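Hth-type dhaklm operon transcriptional activator DHAS (Lactococcus lactis subsp. lactis il1403, PDB 2IU5) activates transcription of the dhaKLM operon together with DhaQ in response to dihydroxyacetone, binding an inverted repeat at the promoter as a TetR-family homodimer. Local coordinates at the interface of chains A and B. Numbering follows the deposited sequence. Chains: chain A/B, Hth-type dhaklm operon transcriptional activator DHAS.

The interface of chains A and B. Residues chain A 148-149, 151-152, 155, 181; chain B 148-149, 151-152, 155, 181.
The amide oxygen OD1 of B:Asn149 is gripped from both subunits. A:Tyr148 reaches across the dimer interface and gives its phenol OH to this OD1 at 2.7 Å, in the carbonyl plane and on a lone pair, with a C=O...O angle of 128°. From its own chain, B:Gln181 NE2 donates to the same oxygen at 2.9 Å, tilted from that plane. The two amides pair head to tail, because B:Asn149 ND2 returns a nearly straight bond to B:Gln181 OE1, also 2.9 Å long. This pairing fixes the flip of the asparagine amide and turns its oxygen towards the tyrosine; it also ties helix 139-163 to helix 171-183. The two-fold axis repeats the whole set with chains exchanged.

With CG anti to the backbone N (chi1 -173°), A:Tyr148 sends its ring over to the partner helix, where the methyl CB of B:Ala152 sits over the centre of one face, 3.4 Å from the centroid. An alanine in place of A:Tyr148 would probably leave B:Asn149 OD1 without its donor from the other subunit and open a gap beside the B:Ala152 methyl.

Small residues let the two copies of helix 139-163 come close in the four-helix dimer interface usual in the TetR family. The methyls of A:Ala152 and B:Ala152 lie side by side, 3.9 Å between their CB atoms, and A:Ala151 packs tip to tip against B:Ala155. Where the ends of helices 171-183 meet, the A:Gln181 and B:Gln181 amides stack with planes 16° apart, their NE2 atoms separated by 3.7 Å.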
# COMPACT_ATOMS: atom_id res chain seq x y z
N TYR A 148 8.32 0.83 2.95
CA TYR A 148 7.27 0.74 3.99
C TYR A 148 6.43 2.00 3.99
O TYR A 148 5.20 1.94 3.88
CB TYR A 148 7.94 0.57 5.35
CG TYR A 148 7.06 0.29 6.57
CD1 TYR A 148 6.84 -1.01 7.00
CD2 TYR A 148 6.48 1.33 7.27
CE1 TYR A 148 6.05 -1.26 8.11
CE2 TYR A 148 5.68 1.11 8.40
CZ TYR A 148 5.48 -0.20 8.80
OH TYR A 148 4.70 -0.47 9.90
N ASN A 149 7.07 3.15 4.13
CA ASN A 149 6.34 4.40 4.16
C ASN A 149 5.71 4.82 2.84
O ASN A 149 4.61 5.38 2.84
CB ASN A 149 7.23 5.48 4.78
CG ASN A 149 7.41 5.23 6.25
OD1 ASN A 149 6.51 5.54 7.02
ND2 ASN A 149 8.55 4.69 6.65
N ALA A 151 4.44 2.85 0.71
CA ALA A 151 3.24 2.01 0.58
C ALA A 151 2.12 2.55 1.44
O ALA A 151 0.96 2.60 1.01
CB ALA A 151 3.54 0.55 0.93
N ALA A 152 2.47 2.95 2.66
CA ALA A 152 1.47 3.53 3.58
C ALA A 152 0.89 4.81 3.00
O ALA A 152 -0.33 4.96 2.92
CB ALA A 152 2.08 3.80 4.93
N ALA A 155 -1.32 4.26 -0.11
CA ALA A 155 -2.63 3.67 0.19
C ALA A 155 -3.58 4.71 0.80
O ALA A 155 -4.75 4.78 0.44
CB ALA A 155 -2.47 2.49 1.15
N GLN A 181 10.33 7.72 12.87
CA GLN A 181 10.98 6.53 12.34
C GLN A 181 12.41 6.86 11.97
O GLN A 181 13.33 6.08 12.24
CB GLN A 181 10.23 6.11 11.09
CG GLN A 181 8.92 5.43 11.41
CD GLN A 181 8.24 5.08 10.12
OE1 GLN A 181 8.64 4.15 9.45
NE2 GLN A 181 7.21 5.83 9.77
N TYR B 148 -2.39 3.56 8.73
CA TYR B 148 -1.12 3.78 8.06
C TYR B 148 -0.24 2.55 8.10
O TYR B 148 0.27 2.10 7.09
CB TYR B 148 -0.42 4.94 8.76
CG TYR B 148 0.87 5.48 8.14
CD1 TYR B 148 0.82 6.59 7.31
CD2 TYR B 148 2.11 4.89 8.41
CE1 TYR B 148 1.96 7.10 6.74
CE2 TYR B 148 3.28 5.39 7.85
CZ TYR B 148 3.19 6.50 7.02
OH TYR B 148 4.34 7.02 6.45
N ASN B 149 -0.08 1.99 9.30
CA ASN B 149 0.82 0.86 9.46
C ASN B 149 0.26 -0.44 8.93
O ASN B 149 1.01 -1.29 8.44
CB ASN B 149 1.28 0.79 10.90
CG ASN B 149 2.28 1.89 11.20
OD1 ASN B 149 3.45 1.78 10.83
ND2 ASN B 149 1.82 2.97 11.85
N ALA B 151 -1.64 -0.69 6.27
CA ALA B 151 -1.36 -0.59 4.84
C ALA B 151 0.11 -0.88 4.53
O ALA B 151 0.41 -1.55 3.56
CB ALA B 151 -1.70 0.83 4.36
N ALA B 152 1.02 -0.38 5.36
CA ALA B 152 2.44 -0.56 5.11
C ALA B 152 2.80 -2.03 5.24
O ALA B 152 3.42 -2.61 4.34
CB ALA B 152 3.24 0.25 6.11
N ALA B 155 1.42 -4.26 2.42
CA ALA B 155 2.14 -4.14 1.17
C ALA B 155 3.51 -4.82 1.25
O ALA B 155 3.93 -5.48 0.31
CB ALA B 155 2.30 -2.66 0.81
N GLN B 181 7.08 5.03 16.20
CA GLN B 181 5.86 5.80 16.07
C GLN B 181 5.05 5.88 17.34
O GLN B 181 4.56 6.95 17.69
CB GLN B 181 5.00 5.24 14.94
CG GLN B 181 5.71 5.27 13.60
CD GLN B 181 4.89 4.57 12.54
OE1 GLN B 181 3.79 5.01 12.20
NE2 GLN B 181 5.44 3.47 12.02